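EpsJ (Vibrio vulnificus, PDB 2RET) is a pseudopilin that pairs with EpsI in the type 2 secretion system and probably takes part in building the pseudopilus used to export proteins. Local coordinates at residues L25-S30 / V114-L119; K50-A55 / V127-G132; T86-R91 / L97-W102. All coordinates share one frame; numbering follows the deposited sequence.

Interaction 1 of 3, residues L25-S30 / V114-L119; sequences LVMMDS and VVTPLL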
loop_
_atom_site.group_PDB
_atom_site.type_symbol
_atom_site.label_atom_id
_atom_site.label_comp_id
_atom_site.label_asym_id
_atom_site.label_seq_id
_atom_site.Cartn_x
_atom_site.Cartn_y
_atom_site.Cartn_z
ATOM N N LEU B 25 -13.484 12.975 -22.260
ATOM C CA LEU B 25 -12.080 12.682 -21.977
ATOM C C LEU B 25 -11.866 12.426 -20.502
ATOM O O LEU B 25 -11.020 11.610 -20.124
ATOM C CB LEU B 25 -11.171 13.838 -22.427
ATOM C CG LEU B 25 -10.930 14.047 -23.938
ATOM C CD1 LEU B 25 -10.084 15.267 -24.167
ATOM C CD2 LEU B 25 -10.280 12.843 -24.565
ATOM N N VAL B 26 -12.597 13.162 -19.665
ATOM C CA VAL B 26 -12.540 12.954 -18.222
ATOM C C VAL B 26 -12.995 11.552 -17.868
ATOM O O VAL B 26 -12.335 10.861 -17.122
ATOM C CB VAL B 26 -13.353 14.049 -17.427
ATOM C CG1 VAL B 26 -13.581 13.659 -15.939
ATOM C CG2 VAL B 26 -12.654 15.370 -17.526
HETATM N N MSE B 27 -14.130 11.144 -18.411
HETATM C CA MSE B 27 -14.665 9.785 -18.236
HETATM C C MSE B 27 -13.715 8.677 -18.691
HETATM O O MSE B 27 -13.508 7.691 -17.995
HETATM C CB MSE B 27 -15.994 9.670 -18.963
HETATM C CG MSE B 27 -16.703 8.343 -18.715
HETATM SE SE MSE B 27 -17.465 8.196 -16.900
HETATM C CE MSE B 27 -19.223 8.969 -17.450
HETATM N N MSE B 28 -13.137 8.852 -19.856
HETATM C CA MSE B 28 -12.157 7.902 -20.403
HETATM C C MSE B 28 -10.868 7.852 -19.631
HETATM O O MSE B 28 -10.263 6.793 -19.511
HETATM C CB MSE B 28 -11.822 8.257 -21.834
HETATM C CG MSE B 28 -13.024 8.222 -22.729
HETATM SE SE MSE B 28 -12.572 8.733 -24.561
HETATM C CE MSE B 28 -11.013 7.598 -24.891
ATOM N N ASP B 29 -10.449 8.994 -19.104
ATOM C CA ASP B 29 -9.284 9.061 -18.222
ATOM C C ASP B 29 -9.575 8.251 -16.986
ATOM O O ASP B 29 -8.718 7.488 -16.518
ATOM C CB ASP B 29 -8.946 10.506 -17.804
ATOM C CG ASP B 29 -7.774 11.114 -18.582
ATOM O OD1 ASP B 29 -6.942 10.388 -19.111
ATOM O OD2 ASP B 29 -7.615 12.353 -18.594
ATOM N N SER B 30 -10.780 8.410 -16.455
ATOM C CA SER B 30 -11.143 7.718 -15.221
ATOM C C SER B 30 -11.085 6.203 -15.417
ATOM O O SER B 30 -10.661 5.493 -14.510
ATOM C CB SER B 30 -12.522 8.156 -14.691
ATOM O OG SER B 30 -13.627 7.610 -15.452
ATOM N N VAL B 114 -25.259 -0.206 -17.599
ATOM C CA VAL B 114 -25.669 1.203 -17.572
ATOM C C VAL B 114 -24.959 1.947 -18.722
ATOM O O VAL B 114 -23.739 2.086 -18.749
ATOM C CB VAL B 114 -25.426 1.865 -16.163
ATOM C CG1 VAL B 114 -25.896 3.297 -16.135
ATOM C CG2 VAL B 114 -26.160 1.079 -15.064
ATOM N N VAL B 115 -25.747 2.413 -19.673
ATOM C CA VAL B 115 -25.243 3.070 -20.876
ATOM C C VAL B 115 -25.206 4.580 -20.733
ATOM O O VAL B 115 -26.186 5.204 -20.385
ATOM C CB VAL B 115 -26.101 2.730 -22.126
ATOM C CG1 VAL B 115 -25.442 3.308 -23.416
ATOM C CG2 VAL B 115 -26.318 1.248 -22.203
ATOM N N THR B 116 -24.035 5.151 -21.003
ATOM C CA THR B 116 -23.872 6.573 -21.078
ATOM C C THR B 116 -23.515 6.997 -22.501
ATOM O O THR B 116 -22.422 6.664 -22.982
ATOM C CB THR B 116 -22.771 7.020 -20.134
ATOM O OG1 THR B 116 -23.131 6.615 -18.818
ATOM C CG2 THR B 116 -22.588 8.560 -20.160
ATOM N N PRO B 117 -24.416 7.765 -23.162
ATOM C CA PRO B 117 -24.026 8.490 -24.395
ATOM C C PRO B 117 -22.960 9.530 -24.109
ATOM O O PRO B 117 -23.266 10.598 -23.588
ATOM C CB PRO B 117 -25.313 9.177 -24.863
ATOM C CG PRO B 117 -26.358 8.862 -23.863
ATOM C CD PRO B 117 -25.813 8.023 -22.762
ATOM N N LEU B 118 -21.719 9.235 -24.471
ATOM C CA LEU B 118 -20.605 10.078 -24.091
ATOM C C LEU B 118 -20.235 11.152 -25.141
ATOM O O LEU B 118 -19.846 12.296 -24.803
ATOM C CB LEU B 118 -19.411 9.165 -23.814
ATOM C CG LEU B 118 -18.335 9.683 -22.882
ATOM C CD1 LEU B 118 -18.918 10.247 -21.530
ATOM C CD2 LEU B 118 -17.385 8.551 -22.621
ATOM N N LEU B 119 -20.330 10.786 -26.412
ATOM C CA LEU B 119 -19.842 11.662 -27.467
ATOM C C LEU B 119 -20.481 11.341 -28.819
ATOM O O LEU B 119 -20.323 10.262 -29.357
ATOM C CB LEU B 119 -18.305 11.547 -27.527
ATOM C CG LEU B 119 -17.434 12.566 -28.229
ATOM C CD1 LEU B 119 -17.514 13.911 -27.570
ATOM C CD2 LEU B 119 -15.996 12.005 -28.204
#
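Met27 and Leu118 carry the meeting of helix 10-32 with strand 114-119, a helix-on-sheet packing of the kind that defines pilin-like proteins, in which the N-terminal helix lies against an antiparallel sheet. The strand is the outermost one of its sheet within this chain, and it runs strongly askew to the helix, the two directions differing by 113° with 9.6 Å between the segment axes.

The apolar contacts account for the joint, and no hydrogen bond crosses it. Leu118 presents its branched end to the first part of the Met27 chain: Leu118 CD1 lies 3.9 Å from Met27 CB, while Leu118 CD2 is 4.0 Å from Met27 CG. A forked side chain suits this place because its two methyls can spread over successive carbons of a neighbour. CD2 also reaches the next helical residue, with Leu118 CD2 4.4 Å from Met28 CG. Met28 continues inward onto Tyr90, Val151 and Leu153, so the same turn of helix meets both sheets.

Against neighbouring strand 96-102 the backbone forms a classic beta bulge, Leu118 and Leu119 both facing Leu97, and both leucines point toward the helix. Leu119 thereby packs against Leu21, a little earlier on the helix. On this edge strand, Val115 O accepts a hydrogen bond from Arg23 of a second copy of EpsJ.

Looser packing lies beyond Leu118. Met27, present as selenomethionine, leaves the helix with CG anti to its backbone N (chi1 -174°), then bends about its next two bonds. An unbranched, flexible chain can follow that course, which brings Met27 CE to 4.3 Å from Thr116 CG2, the methyl of the threonine rather than its hydroxyl.

Interaction 2 of 3, residues K50-A55 / V127-G132; sequences KLLHWA and VRFYDG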
loop_
_atom_site.group_PDB
_atom_site.type_symbol
_atom_site.label_atom_id
_atom_site.label_comp_id
_atom_site.label_asym_id
_atom_site.label_seq_id
_atom_site.Cartn_x
_atom_site.Cartn_y
_atom_site.Cartn_z
ATOM N N LYS B 50 -11.286 -13.223 -20.342
ATOM C CA LYS B 50 -10.192 -12.397 -20.870
ATOM C C LYS B 50 -9.908 -11.218 -19.939
ATOM O O LYS B 50 -10.788 -10.724 -19.243
ATOM C CB LYS B 50 -10.510 -11.843 -22.267
ATOM C CG LYS B 50 -10.597 -12.846 -23.412
ATOM C CD LYS B 50 -10.874 -12.117 -24.730
ATOM C CE LYS B 50 -11.267 -13.061 -25.853
ATOM N NZ LYS B 50 -12.583 -13.784 -25.659
ATOM N N LEU B 51 -8.656 -10.778 -19.958
ATOM C CA LEU B 51 -8.248 -9.507 -19.361
ATOM C C LEU B 51 -8.836 -8.274 -20.117
ATOM O O LEU B 51 -9.437 -7.407 -19.500
ATOM C CB LEU B 51 -6.727 -9.434 -19.291
ATOM C CG LEU B 51 -6.120 -9.997 -18.015
ATOM C CD1 LEU B 51 -4.593 -9.964 -18.148
ATOM C CD2 LEU B 51 -6.615 -9.240 -16.746
ATOM N N LEU B 52 -8.644 -8.222 -21.436
ATOM C CA LEU B 52 -9.163 -7.146 -22.315
ATOM C C LEU B 52 -9.936 -7.783 -23.471
ATOM O O LEU B 52 -9.421 -8.662 -24.147
ATOM C CB LEU B 52 -8.064 -6.265 -22.935
ATOM C CG LEU B 52 -7.201 -5.307 -22.089
ATOM C CD1 LEU B 52 -5.843 -5.069 -22.780
ATOM C CD2 LEU B 52 -7.887 -3.991 -21.831
ATOM N N HIS B 53 -11.166 -7.325 -23.675
ATOM C CA HIS B 53 -12.005 -7.803 -24.747
ATOM C C HIS B 53 -12.014 -6.689 -25.792
ATOM O O HIS B 53 -12.234 -5.540 -25.478
ATOM C CB HIS B 53 -13.442 -8.099 -24.259
ATOM C CG HIS B 53 -13.512 -8.987 -23.055
ATOM N ND1 HIS B 53 -13.810 -10.336 -23.129
ATOM C CD2 HIS B 53 -13.322 -8.714 -21.743
ATOM C CE1 HIS B 53 -13.808 -10.844 -21.913
ATOM N NE2 HIS B 53 -13.518 -9.879 -21.056
ATOM N N TRP B 54 -11.765 -7.071 -27.027
ATOM C CA TRP B 54 -11.529 -6.133 -28.121
ATOM C C TRP B 54 -11.895 -6.831 -29.434
ATOM O O TRP B 54 -11.178 -7.707 -29.896
ATOM C CB TRP B 54 -10.073 -5.658 -28.160
ATOM C CG TRP B 54 -9.735 -4.819 -29.388
ATOM C CD1 TRP B 54 -8.823 -5.130 -30.380
ATOM C CD2 TRP B 54 -10.273 -3.546 -29.739
ATOM N NE1 TRP B 54 -8.780 -4.126 -31.321
ATOM C CE2 TRP B 54 -9.660 -3.145 -30.950
ATOM C CE3 TRP B 54 -11.228 -2.712 -29.164
ATOM C CZ2 TRP B 54 -9.981 -1.965 -31.583
ATOM C CZ3 TRP B 54 -11.527 -1.531 -29.772
ATOM C CH2 TRP B 54 -10.907 -1.155 -30.972
ATOM N N ALA B 55 -13.037 -6.468 -30.001
ATOM C CA ALA B 55 -13.517 -7.158 -31.219
ATOM C C ALA B 55 -14.538 -6.329 -31.927
ATOM O O ALA B 55 -15.192 -5.490 -31.321
ATOM C CB ALA B 55 -14.103 -8.540 -30.884
ATOM N N VAL B 127 -8.209 0.856 -30.992
ATOM C CA VAL B 127 -7.352 0.657 -29.834
ATOM C C VAL B 127 -6.161 -0.186 -30.234
ATOM O O VAL B 127 -6.303 -1.157 -30.981
ATOM C CB VAL B 127 -8.110 0.014 -28.652
ATOM C CG1 VAL B 127 -7.155 -0.193 -27.456
ATOM C CG2 VAL B 127 -9.308 0.916 -28.178
ATOM N N ARG B 128 -4.983 0.224 -29.757
ATOM C CA ARG B 128 -3.731 -0.477 -29.983
ATOM C C ARG B 128 -3.053 -0.729 -28.660
ATOM O O ARG B 128 -3.235 -0.003 -27.710
ATOM C CB ARG B 128 -2.835 0.311 -30.893
ATOM C CG ARG B 128 -3.319 0.323 -32.321
ATOM C CD ARG B 128 -2.840 1.552 -33.028
ATOM N NE ARG B 128 -1.557 1.315 -33.652
ATOM C CZ ARG B 128 -0.441 2.018 -33.464
ATOM N NH1 ARG B 128 -0.383 3.069 -32.633
ATOM N NH2 ARG B 128 0.653 1.648 -34.126
ATOM N N PHE B 129 -2.274 -1.797 -28.616
ATOM C CA PHE B 129 -1.730 -2.325 -27.402
ATOM C C PHE B 129 -0.234 -2.409 -27.577
ATOM O O PHE B 129 0.263 -2.947 -28.582
ATOM C CB PHE B 129 -2.330 -3.708 -27.157
ATOM C CG PHE B 129 -3.828 -3.734 -27.255
ATOM C CD1 PHE B 129 -4.452 -4.085 -28.447
ATOM C CD2 PHE B 129 -4.611 -3.369 -26.169
ATOM C CE1 PHE B 129 -5.831 -4.111 -28.552
ATOM C CE2 PHE B 129 -6.001 -3.377 -26.258
ATOM C CZ PHE B 129 -6.614 -3.769 -27.448
ATOM N N TYR B 130 0.475 -1.849 -26.618
ATOM C CA TYR B 130 1.906 -1.913 -26.583
ATOM C C TYR B 130 2.372 -3.170 -25.878
ATOM O O TYR B 130 2.170 -3.326 -24.660
ATOM C CB TYR B 130 2.517 -0.688 -25.898
ATOM C CG TYR B 130 4.012 -0.581 -26.136
ATOM C CD1 TYR B 130 4.517 -0.397 -27.419
ATOM C CD2 TYR B 130 4.914 -0.666 -25.095
ATOM C CE1 TYR B 130 5.869 -0.296 -27.651
ATOM C CE2 TYR B 130 6.281 -0.570 -25.327
ATOM C CZ TYR B 130 6.746 -0.386 -26.604
ATOM O OH TYR B 130 8.085 -0.298 -26.846
ATOM N N ASP B 131 3.024 -4.038 -26.644
ATOM C CA ASP B 131 3.434 -5.341 -26.160
ATOM C C ASP B 131 4.885 -5.339 -25.695
ATOM O O ASP B 131 5.440 -6.390 -25.449
ATOM C CB ASP B 131 3.193 -6.421 -27.235
ATOM C CG ASP B 131 4.263 -6.437 -28.349
ATOM O OD1 ASP B 131 5.297 -5.744 -28.272
ATOM O OD2 ASP B 131 4.059 -7.182 -29.320
ATOM N N GLY B 132 5.488 -4.158 -25.582
ATOM C CA GLY B 132 6.836 -4.020 -25.042
ATOM C C GLY B 132 7.804 -3.628 -26.140
ATOM O O GLY B 132 8.816 -2.980 -25.875
#
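Trp54, Phe129, Val127 and Leu52 interlock where two antiparallel sheets are laid face to face: strand 49-56 belongs to one, strand 122-130 to the other. The segment axes stay 9.7 Å apart, a spacing filled by side chains, and no hydrogen bond passes between the segments. Leu52 and Trp54, two residues apart, point to the other segment, as do Val127 and Phe129 from their side.

The conformation of Trp54 sets the pattern. Its CG stands anti to the backbone N (chi1 173°), which carries the indole toward the other strand, and the second torsion (chi2 -117°) turns one broad face to it. Two neighbours share that face. Val127 takes the six-membered ring, with Val127 CB 3.8 Å from the Trp54 ring centroid and almost straight above it, a CH-pi contact; its branched side chain also lays Val127 CG2 3.7 Å from Trp54 CZ3.

Phe129 takes the five-membered ring and meets it edge-on. Its CG is anti to its own carbonyl carbon, and the phenyl plane is turned 74° from the indole, making a T-shaped stack in which Phe129 CE1 comes within 3.7 Å of Trp54 CD1. Trp54 CG lies close to the phenyl plane, beside CZ.

Leu52 meets the phenyl ring at CD2 and CE2, the ring atoms away from CE1, with Leu52 CD1 3.9 Å from Phe129 CE2. The two side chains run antiparallel alongside each other, and the branched aliphatic chain can touch both this ring and Phe68 of the neighbouring strand 64-74. Ile149 covers Val127 and Phe129 from their own sheet.

The indole N-H makes a weak hydrogen bond to Asn137 O. At the far end of the same side chain the packing reaches the backbone, with Trp54 CH2 3.4 Å from Val127 N.

Interaction 3 of 3, residues T86-R91 / L97-W102; sequences TKVGYR and LERVWW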
loop_
_atom_site.group_PDB
_atom_site.type_symbol
_atom_site.label_atom_id
_atom_site.label_comp_id
_atom_site.label_asym_id
_atom_site.label_seq_id
_atom_site.Cartn_x
_atom_site.Cartn_y
_atom_site.Cartn_z
ATOM N N THR B 86 -15.081 -2.915 -10.759
ATOM C CA THR B 86 -16.284 -2.800 -11.594
ATOM C C THR B 86 -15.913 -3.185 -13.011
ATOM O O THR B 86 -14.807 -3.617 -13.267
ATOM C CB THR B 86 -16.861 -1.366 -11.571
ATOM O OG1 THR B 86 -15.867 -0.438 -12.034
ATOM C CG2 THR B 86 -17.370 -0.993 -10.129
ATOM N N LYS B 87 -16.837 -3.084 -13.949
ATOM C CA LYS B 87 -16.542 -3.490 -15.329
ATOM C C LYS B 87 -17.127 -2.417 -16.237
ATOM O O LYS B 87 -18.201 -1.887 -15.948
ATOM C CB LYS B 87 -17.126 -4.885 -15.585
ATOM C CG LYS B 87 -16.939 -5.451 -16.976
ATOM C CD LYS B 87 -17.392 -6.865 -17.063
ATOM C CE LYS B 87 -18.888 -7.021 -17.143
ATOM N NZ LYS B 87 -19.221 -8.467 -17.064
ATOM N N VAL B 88 -16.370 -2.023 -17.261
ATOM C CA VAL B 88 -16.776 -0.964 -18.182
ATOM C C VAL B 88 -16.488 -1.393 -19.654
ATOM O O VAL B 88 -15.619 -2.192 -19.914
ATOM C CB VAL B 88 -16.042 0.380 -17.904
ATOM C CG1 VAL B 88 -16.231 0.807 -16.459
ATOM C CG2 VAL B 88 -14.574 0.275 -18.282
ATOM N N GLY B 89 -17.241 -0.863 -20.596
ATOM C CA GLY B 89 -16.883 -0.988 -21.999
ATOM C C GLY B 89 -17.229 0.225 -22.833
ATOM O O GLY B 89 -17.881 1.124 -22.383
ATOM N N TYR B 90 -16.731 0.262 -24.062
ATOM C CA TYR B 90 -17.014 1.374 -24.977
ATOM C C TYR B 90 -17.436 0.758 -26.313
ATOM O O TYR B 90 -16.965 -0.319 -26.695
ATOM C CB TYR B 90 -15.780 2.291 -25.154
ATOM C CG TYR B 90 -15.469 3.160 -23.954
ATOM C CD1 TYR B 90 -14.871 2.644 -22.809
ATOM C CD2 TYR B 90 -15.822 4.503 -23.945
ATOM C CE1 TYR B 90 -14.629 3.462 -21.707
ATOM C CE2 TYR B 90 -15.579 5.291 -22.867
ATOM C CZ TYR B 90 -14.982 4.775 -21.757
ATOM O OH TYR B 90 -14.751 5.626 -20.713
ATOM N N ARG B 91 -18.343 1.428 -26.985
ATOM C CA ARG B 91 -18.796 0.994 -28.301
ATOM C C ARG B 91 -19.306 2.186 -29.074
ATOM O O ARG B 91 -19.541 3.258 -28.486
ATOM C CB ARG B 91 -19.923 -0.015 -28.135
ATOM C CG ARG B 91 -21.101 0.566 -27.442
ATOM C CD ARG B 91 -22.236 -0.351 -27.404
ATOM N NE ARG B 91 -23.450 0.365 -27.036
ATOM C CZ ARG B 91 -24.441 -0.167 -26.324
ATOM N NH1 ARG B 91 -24.373 -1.423 -25.891
ATOM N NH2 ARG B 91 -25.510 0.557 -26.033
ATOM N N LEU B 97 -20.223 7.496 -29.489
ATOM C CA LEU B 97 -19.479 6.758 -28.493
ATOM C C LEU B 97 -20.362 6.640 -27.229
ATOM O O LEU B 97 -20.905 7.620 -26.727
ATOM C CB LEU B 97 -18.098 7.410 -28.193
ATOM C CG LEU B 97 -17.165 6.577 -27.301
ATOM C CD1 LEU B 97 -16.610 5.402 -28.091
ATOM C CD2 LEU B 97 -16.046 7.444 -26.726
ATOM N N GLU B 98 -20.527 5.406 -26.772
ATOM C CA GLU B 98 -21.274 5.072 -25.588
ATOM C C GLU B 98 -20.366 4.328 -24.651
ATOM O O GLU B 98 -19.546 3.569 -25.104
ATOM C CB GLU B 98 -22.445 4.166 -25.966
ATOM C CG GLU B 98 -23.462 4.925 -26.803
ATOM C CD GLU B 98 -24.757 4.208 -26.962
ATOM O OE1 GLU B 98 -24.820 2.967 -26.854
ATOM O OE2 GLU B 98 -25.738 4.916 -27.202
ATOM N N ARG B 99 -20.513 4.584 -23.352
ATOM C CA ARG B 99 -19.791 3.889 -22.292
ATOM C C ARG B 99 -20.788 3.043 -21.529
ATOM O O ARG B 99 -21.878 3.500 -21.213
ATOM C CB ARG B 99 -19.126 4.884 -21.342
ATOM C CG ARG B 99 -18.312 4.208 -20.182
ATOM C CD ARG B 99 -18.778 4.740 -18.873
ATOM N NE ARG B 99 -17.859 4.449 -17.803
ATOM C CZ ARG B 99 -18.099 4.682 -16.521
ATOM N NH1 ARG B 99 -19.230 5.221 -16.121
ATOM N NH2 ARG B 99 -17.185 4.354 -15.632
ATOM N N VAL B 100 -20.426 1.786 -21.306
ATOM C CA VAL B 100 -21.285 0.839 -20.641
ATOM C C VAL B 100 -20.613 0.426 -19.354
ATOM O O VAL B 100 -19.426 0.255 -19.318
ATOM C CB VAL B 100 -21.570 -0.426 -21.476
ATOM C CG1 VAL B 100 -22.670 -1.259 -20.781
ATOM C CG2 VAL B 100 -21.954 -0.078 -22.963
ATOM N N TRP B 101 -21.394 0.259 -18.308
ATOM C CA TRP B 101 -20.852 0.111 -16.958
ATOM C C TRP B 101 -21.600 -0.971 -16.242
ATOM O O TRP B 101 -22.831 -0.994 -16.279
ATOM C CB TRP B 101 -21.037 1.416 -16.186
ATOM C CG TRP B 101 -20.470 1.388 -14.811
ATOM C CD1 TRP B 101 -19.195 1.685 -14.445
ATOM C CD2 TRP B 101 -21.167 1.055 -13.599
ATOM N NE1 TRP B 101 -19.050 1.580 -13.076
ATOM C CE2 TRP B 101 -20.243 1.177 -12.537
ATOM C CE3 TRP B 101 -22.472 0.656 -13.315
ATOM C CZ2 TRP B 101 -20.593 0.949 -11.204
ATOM C CZ3 TRP B 101 -22.821 0.426 -11.996
ATOM C CH2 TRP B 101 -21.884 0.578 -10.954
ATOM N N TRP B 102 -20.859 -1.846 -15.590
ATOM C CA TRP B 102 -21.420 -2.851 -14.721
ATOM C C TRP B 102 -20.788 -2.777 -13.349
ATOM O O TRP B 102 -19.585 -2.637 -13.215
ATOM C CB TRP B 102 -21.190 -4.243 -15.277
ATOM C CG TRP B 102 -21.859 -4.539 -16.585
ATOM C CD1 TRP B 102 -23.071 -5.146 -16.772
ATOM C CD2 TRP B 102 -21.340 -4.269 -17.894
ATOM N NE1 TRP B 102 -23.328 -5.287 -18.110
ATOM C CE2 TRP B 102 -22.286 -4.755 -18.824
ATOM C CE3 TRP B 102 -20.171 -3.660 -18.370
ATOM C CZ2 TRP B 102 -22.082 -4.675 -20.215
ATOM C CZ3 TRP B 102 -19.972 -3.579 -19.735
ATOM C CH2 TRP B 102 -20.926 -4.064 -20.643
HETATM O O HOH W 1 -16.298 2.224 -12.070
#
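Arg91 crosses Glu98 at an angle, guanidinium and carboxylate planes 39° apart, and meets one carboxylate oxygen with two nitrogens: Arg91 NH2 is 2.6 Å and Arg91 NE 2.9 Å from Glu98 OE1, both bonds lying close to the guanidinium plane. Its CG sits between the backbone N and the carbonyl carbon (chi1 62°) and the chain then runs extended, which also lays one guanidinium face over Val100 CG2. Glu98 OE2 has a second charge partner in Arg96.

Farther along this face of the sheet the Trp102 indole is sandwiched. Val100 CG1 covers one side and the long aliphatic chain of Lys87 the other, with Lys87 CE 3.8 Å from Trp102 CD2; the ammonium hydrogen-bonds to Pro105 O and makes a longer cation-pi contact over the five-membered ring. The indole edge at Trp102 CZ3 comes close to Gly89 N, where the backbone carries no side chain.

These strands form an antiparallel beta hairpin, stitched by paired bonds such as Gly89 N to Val100 O at 2.8 Å.

On the opposite face, Arg99 CG rests over the Tyr90 ring, 3.7 Å from Tyr90 CZ, and both polar ends turn to Asp31. Beyond Val88, a water oxygen accepts from Trp101 NE1 at 3.0 Å and also hydrogen-bonds Thr86 OG1.

How the interactions relate
From the N terminus the chain passes first through the helical segment 25-30, then strand segment 50-55, before 86-91 turns back on 97-102 and closes interaction 3, the shortest loop. Segment 114-119 then returns to the helix and closes interaction 1; 127-132 follows and closes interaction 2. Interaction 3 is thus nested inside both others, whereas interactions 1 and 2 cross. The hairpin and strand 114-119 are neighbours in one sheet, where Thr116 N lies 2.7 Å from Arg99 O, so interactions 1 and 3 adjoin on the part of the sheet that packs against the helix. Interaction 2, its centre about 19 Å from that of interaction 1, lies on the opposite side of the chain's centre and ties the same sheet to the second one.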